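Local coordinates for tetratricopeptide repeat protein (Parabacteroides merdae ATCC 43184, PDB 4R7S) that is of unknown function but, as a tetratricopeptide repeat protein built of stacked helical hairpins, probably binds a partner protein or peptide, at residues A[38-41]-A[42-45]; A[174-177]-A[178-181]; A[185-188]-A[189-192]. All coordinates share one frame; numbering follows the deposited sequence.

Interaction 1 of 3, residues A[38-41]-A[42-45]; sequences PLNY and ALLT
T45 reaches back one helical turn to Y41 and grips its carbonyl oxygen twice. Its hydroxyl OG1 donates to Y41 O at 2.7 Å, the donor tilted 19° from the carbonyl plane, while T45 N bonds the same oxygen from above that plane. The threonine torsion explains the double grip: OG1 stands beside its own backbone N, chi1 -48°. One residue earlier, L44 N makes a hydrogen bond of 2.9 Å to N40 O. On the buried flank, L43 CD1 lies 3.9 Å from N40 OD1. That amide is held at both ends, OD1 by Y4 and ND2 by E34 O, while L43 packs on L27, M31 and I8. The other flank is looser. L39 is exposed and Y41 partly so; the tyrosine ring, with CG set between N and the carbonyl carbon (chi1 78°), folds over A42, bringing one face over A42 N and CZ to 4.4 Å from A42 CB. The ring also stacks on H71. Replacing the tyrosine by alanine would probably leave H71 without its stacking partner and strip the cover from A42 N and CB. The arrangement is that of the N-terminal turn of helix 40-52, packed against the preceding helical hairpin in a tetratricopeptide repeat array.

Interaction 2 of 3, residues A[174-177]-A[178-181]; sequences PRDW and ILYE
Y180 turns back from the first turn of helix 178-189 to hold the loop that leads into it, and most atoms along one side of its ring meet something in that loop. CB sits 3.3 Å from W177 O, the same carbonyl that accepts a bond from Y180 N, and CG is still near that oxygen. Farther out, CD1 passes W177 CA, and CE1 comes to 3.7 Å from W177 CE3. The two aromatic side chains lie side by side and point the same way, their planes inclined obliquely at 38°. CZ already lies close to P174 O, and at the tip OH donates to P174 O at 2.7 Å, with the oxygen near the plane of the ring, at its edge. CG lies beside the backbone N, chi1 -70°, which swings the ring back along the loop to reach that carbonyl.

The loop joins helix 159-172 to helix 178-189, a turn between helices consistent with a tetratricopeptide repeat array. D176 is the centre of an inverse gamma turn here, and its carbonyl oxygen O receives L179 N at 3.0 Å. Its side chain crosses that of L179 at about a right angle, with OD2 3.5 Å from L179 CD1. The carboxylate is anti to its backbone N, chi1 180°, and OD1 accepts from a water that in turn accepts from I178 N at 3.2 Å, a bridge that ties the carboxylate to the I178 amide, near the start of the helix. Also within the loop, W177 CZ2 lies 3.6 Å above the plane of the R175 guanidinium, offset toward its rim.

Outside the loop, L179 packs on L169 and I170 of the preceding helix, and Y180 touches I170 and, on helix 193-206, D199 and V203. W177 leans on E206.

Interaction 3 of 3, residues A[185-188]-A[189-192]; sequences DLYF and MMGK
M190, a selenomethionine, lays its side chain against L186 and Y187 at the end of helix 178-189. CG stands beside the backbone N and the chain runs extended through chi2, which brings the selenium to 3.9 Å from L186 CG and 4.0 Å from Y187 CD1; the bend at chi3 turns only the terminal CE. SE approaches the tyrosine at the edge, 78° off the ring normal, a Met-aromatic contact in which the two side chains run alongside each other. L186 meets it with CG anti to the backbone N, chi1 162°, its side chain crossing that of M190 obliquely.

The backbone closes the helix with a Schellman motif. G191 has positive phi, 87°, and its N bonds F188 O at 3.0 Å, while K192 N reaches over to Y187 O at 2.9 Å. K192 also takes the N-cap position of helix 193-206, so a single short turn ends one helix and begins the next.

On another side of the helix, M189, also a selenomethionine, has CG beside its backbone N and an extended chi2, which carry its selenium to 4.1 Å from D185 OD2. That carboxylate oxygen forms a salt bridge with K154 on helix 143-156, whose side chain M189 and L186 also touch. F188 packs on L216 and I220 of helix 211-223. Y187 sends its hydroxyl to E163 on helix 159-172.

In the fold
Interactions 2 and 3 sit at the two ends of helix 178-189, about 16 Å between centres; interaction 1 opens helix 40-52, on the opposite side of the chain's centre and about 41 Å from interaction 2, centre to centre. All three are partly buried: N40 and L43, L179 and Y180, L186 and Y187 lie inside, whereas L39, P174 and I178, G191 and K192 are exposed. The chemistry follows position along the helix. The two helix starts add side-chain oxygens to their backbone bonds, a hydroxyl in interaction 1, a hydroxyl and a water-bridged carboxylate in interaction 2. Interaction 3 adds a Schellman closure and apolar selenium contacts. Interactions 2 and 3 also share helices 159-172 and 193-206 as neighbours.

Interaction 1 of 3, residues A[38-41]-A[42-45]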
# COMPACT_ATOMS: atom_id res chain seq x y z
N PRO A 38 -27.69 15.94 -8.20
CA PRO A 38 -27.41 14.49 -8.14
C PRO A 38 -25.99 14.11 -8.58
O PRO A 38 -25.55 12.99 -8.29
CB PRO A 38 -28.48 13.88 -9.06
CG PRO A 38 -28.84 14.98 -10.00
CD PRO A 38 -28.68 16.26 -9.24
N LEU A 39 -25.25 15.03 -9.23
CA LEU A 39 -23.87 14.75 -9.63
C LEU A 39 -22.90 15.00 -8.47
O LEU A 39 -21.69 14.85 -8.65
CB LEU A 39 -23.46 15.60 -10.86
CG LEU A 39 -24.20 15.27 -12.16
CD1 LEU A 39 -23.91 16.31 -13.25
CD2 LEU A 39 -23.88 13.88 -12.64
N ASN A 40 -23.43 15.35 -7.28
CA ASN A 40 -22.63 15.66 -6.10
C ASN A 40 -21.76 14.51 -5.63
O ASN A 40 -20.68 14.77 -5.11
CB ASN A 40 -23.49 16.16 -4.96
CG ASN A 40 -23.73 17.64 -5.07
OD1 ASN A 40 -23.24 18.31 -6.01
ND2 ASN A 40 -24.48 18.20 -4.12
N TYR A 41 -22.22 13.25 -5.82
CA TYR A 41 -21.47 12.05 -5.41
C TYR A 41 -20.07 12.05 -6.11
O TYR A 41 -19.10 11.51 -5.57
CB TYR A 41 -22.27 10.76 -5.73
CG TYR A 41 -22.19 10.40 -7.20
CD1 TYR A 41 -22.99 11.04 -8.14
CD2 TYR A 41 -21.23 9.50 -7.66
CE1 TYR A 41 -22.86 10.78 -9.51
CE2 TYR A 41 -21.08 9.24 -9.03
CZ TYR A 41 -21.91 9.87 -9.94
OH TYR A 41 -21.77 9.59 -11.28
N ALA A 42 -19.98 12.64 -7.32
CA ALA A 42 -18.72 12.72 -8.03
C ALA A 42 -17.82 13.74 -7.37
O ALA A 42 -16.61 13.52 -7.28
CB ALA A 42 -18.94 13.07 -9.48
N LEU A 43 -18.41 14.84 -6.90
CA LEU A 43 -17.68 15.91 -6.24
C LEU A 43 -17.15 15.40 -4.91
O LEU A 43 -15.99 15.67 -4.58
CB LEU A 43 -18.56 17.16 -6.04
CG LEU A 43 -19.04 17.86 -7.31
CD1 LEU A 43 -19.61 19.24 -6.97
CD2 LEU A 43 -17.91 17.96 -8.34
N LEU A 44 -17.98 14.60 -4.19
CA LEU A 44 -17.61 14.01 -2.90
C LEU A 44 -16.46 13.02 -3.08
O LEU A 44 -15.60 12.95 -2.20
CB LEU A 44 -18.80 13.35 -2.20
CG LEU A 44 -19.78 14.35 -1.58
CD1 LEU A 44 -21.21 13.83 -1.58
CD2 LEU A 44 -19.33 14.82 -0.22
N THR A 45 -16.37 12.34 -4.24
CA THR A 45 -15.29 11.38 -4.51
C THR A 45 -13.97 12.15 -4.61
O THR A 45 -13.03 11.79 -3.89
CB THR A 45 -15.58 10.50 -5.75
OG1 THR A 45 -16.90 9.98 -5.67
CG2 THR A 45 -14.64 9.34 -5.85

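Interaction 2 of 3, residues A[174-177]-A[178-181]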
# COMPACT_ATOMS: atom_id res chain seq x y z
N PRO A 174 16.49 -8.26 -13.80
CA PRO A 174 17.67 -8.24 -12.89
C PRO A 174 18.04 -6.88 -12.29
O PRO A 174 18.93 -6.83 -11.43
CB PRO A 174 18.81 -8.78 -13.76
CG PRO A 174 18.36 -8.63 -15.14
CD PRO A 174 16.87 -8.73 -15.15
N ARG A 175 17.36 -5.80 -12.69
CA ARG A 175 17.65 -4.47 -12.17
C ARG A 175 16.43 -3.85 -11.49
O ARG A 175 16.47 -2.68 -11.13
CB ARG A 175 18.22 -3.56 -13.26
CG ARG A 175 19.69 -3.85 -13.55
CD ARG A 175 20.30 -2.80 -14.46
NE ARG A 175 21.69 -2.53 -14.10
CZ ARG A 175 22.13 -1.42 -13.52
NH1 ARG A 175 21.28 -0.43 -13.24
NH2 ARG A 175 23.41 -1.27 -13.22
N ASP A 176 15.35 -4.64 -11.27
CA ASP A 176 14.19 -4.18 -10.52
C ASP A 176 14.55 -4.41 -9.04
O ASP A 176 14.23 -5.44 -8.44
CB ASP A 176 12.90 -4.90 -10.96
CG ASP A 176 11.62 -4.49 -10.23
OD1 ASP A 176 11.64 -3.46 -9.50
OD2 ASP A 176 10.58 -5.19 -10.40
N TRP A 177 15.27 -3.44 -8.48
CA TRP A 177 15.85 -3.47 -7.15
C TRP A 177 14.87 -3.83 -6.01
O TRP A 177 15.28 -4.56 -5.10
CB TRP A 177 16.58 -2.16 -6.86
CG TRP A 177 17.56 -1.76 -7.94
CD1 TRP A 177 17.52 -0.63 -8.70
CD2 TRP A 177 18.66 -2.54 -8.44
NE1 TRP A 177 18.57 -0.62 -9.59
CE2 TRP A 177 19.28 -1.79 -9.46
CE3 TRP A 177 19.23 -3.78 -8.09
CZ2 TRP A 177 20.40 -2.25 -10.17
CZ3 TRP A 177 20.36 -4.22 -8.76
CH2 TRP A 177 20.93 -3.46 -9.79
N ILE A 178 13.60 -3.42 -6.07
CA ILE A 178 12.62 -3.71 -5.01
C ILE A 178 12.37 -5.23 -4.84
O ILE A 178 11.85 -5.68 -3.81
CB ILE A 178 11.31 -2.91 -5.26
CG1 ILE A 178 10.59 -2.56 -3.96
CG2 ILE A 178 10.38 -3.56 -6.28
CD1 ILE A 178 11.37 -1.58 -3.01
N LEU A 179 12.75 -6.02 -5.85
CA LEU A 179 12.63 -7.47 -5.79
C LEU A 179 13.71 -8.04 -4.85
O LEU A 179 13.45 -9.01 -4.14
CB LEU A 179 12.76 -8.10 -7.18
CG LEU A 179 11.69 -7.76 -8.22
CD1 LEU A 179 12.09 -8.29 -9.58
CD2 LEU A 179 10.33 -8.31 -7.82
N TYR A 180 14.90 -7.41 -4.83
CA TYR A 180 16.02 -7.82 -3.98
C TYR A 180 15.68 -7.56 -2.51
O TYR A 180 16.15 -8.29 -1.64
CB TYR A 180 17.30 -7.10 -4.37
CG TYR A 180 17.88 -7.51 -5.70
CD1 TYR A 180 17.44 -6.93 -6.88
CD2 TYR A 180 18.92 -8.43 -5.78
CE1 TYR A 180 17.98 -7.29 -8.12
CE2 TYR A 180 19.49 -8.79 -7.00
CZ TYR A 180 19.01 -8.22 -8.18
OH TYR A 180 19.54 -8.56 -9.40
N GLU A 181 14.85 -6.55 -2.25
CA GLU A 181 14.34 -6.18 -0.92
C GLU A 181 13.39 -7.26 -0.39
O GLU A 181 13.42 -7.59 0.80
CB GLU A 181 13.64 -4.81 -0.96
CG GLU A 181 14.60 -3.64 -1.17
CD GLU A 181 14.18 -2.30 -0.59
OE1 GLU A 181 13.13 -2.24 0.10
OE2 GLU A 181 14.91 -1.31 -0.81
O HOH W 1 12.58 -1.23 -8.18

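Interaction 3 of 3, residues A[185-188]-A[189-192]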
# COMPACT_ATOMS: atom_id res chain seq x y z
N ASP A 185 14.35 -10.09 2.59
CA ASP A 185 13.43 -10.29 3.71
C ASP A 185 13.14 -11.77 3.88
O ASP A 185 13.04 -12.24 5.02
CB ASP A 185 12.13 -9.48 3.54
CG ASP A 185 11.30 -9.43 4.82
OD1 ASP A 185 11.80 -8.88 5.82
OD2 ASP A 185 10.18 -10.00 4.83
N LEU A 186 13.01 -12.49 2.76
CA LEU A 186 12.79 -13.94 2.77
C LEU A 186 14.01 -14.63 3.37
O LEU A 186 13.84 -15.52 4.22
CB LEU A 186 12.52 -14.48 1.36
CG LEU A 186 12.70 -15.99 1.19
CD1 LEU A 186 11.58 -16.76 1.84
CD2 LEU A 186 12.76 -16.34 -0.23
N TYR A 187 15.22 -14.23 2.94
CA TYR A 187 16.45 -14.83 3.45
C TYR A 187 16.60 -14.58 4.96
O TYR A 187 16.97 -15.51 5.69
CB TYR A 187 17.66 -14.33 2.68
CG TYR A 187 17.77 -14.90 1.28
CD1 TYR A 187 17.41 -16.23 1.01
CD2 TYR A 187 18.32 -14.16 0.24
CE1 TYR A 187 17.55 -16.78 -0.27
CE2 TYR A 187 18.47 -14.70 -1.05
CZ TYR A 187 18.08 -16.01 -1.29
OH TYR A 187 18.23 -16.54 -2.55
N PHE A 188 16.23 -13.39 5.43
CA PHE A 188 16.30 -13.10 6.86
C PHE A 188 15.33 -13.99 7.61
O PHE A 188 15.73 -14.61 8.59
CB PHE A 188 16.02 -11.63 7.14
CG PHE A 188 15.88 -11.29 8.61
CD1 PHE A 188 17.01 -11.13 9.41
CD2 PHE A 188 14.63 -11.05 9.17
CE1 PHE A 188 16.88 -10.77 10.75
CE2 PHE A 188 14.51 -10.71 10.52
CZ PHE A 188 15.64 -10.57 11.30
N MSE A 189 14.07 -14.11 7.13
CA MSE A 189 13.08 -14.98 7.78
C MSE A 189 13.50 -16.45 7.74
O MSE A 189 12.95 -17.26 8.49
CB MSE A 189 11.71 -14.83 7.15
CG MSE A 189 11.06 -13.52 7.49
SE MSE A 189 9.24 -13.45 6.80
CE MSE A 189 8.38 -14.92 7.96
N MSE A 190 14.44 -16.80 6.87
CA MSE A 190 14.94 -18.16 6.71
C MSE A 190 16.14 -18.45 7.62
O MSE A 190 16.58 -19.60 7.68
CB MSE A 190 15.38 -18.40 5.24
CG MSE A 190 14.24 -18.67 4.31
SE MSE A 190 14.91 -18.94 2.51
CE MSE A 190 15.44 -20.85 2.69
N GLY A 191 16.69 -17.40 8.25
CA GLY A 191 17.88 -17.46 9.10
C GLY A 191 19.16 -17.32 8.30
O GLY A 191 20.26 -17.49 8.85
N LYS A 192 19.04 -17.04 7.00
CA LYS A 192 20.15 -16.90 6.07
C LYS A 192 20.60 -15.43 6.00
O LYS A 192 20.47 -14.76 4.96
CB LYS A 192 19.73 -17.43 4.69
CG LYS A 192 19.48 -18.94 4.65
CD LYS A 192 19.51 -19.43 3.17
CE LYS A 192 19.30 -20.92 3.00
NZ LYS A 192 20.45 -21.74 3.48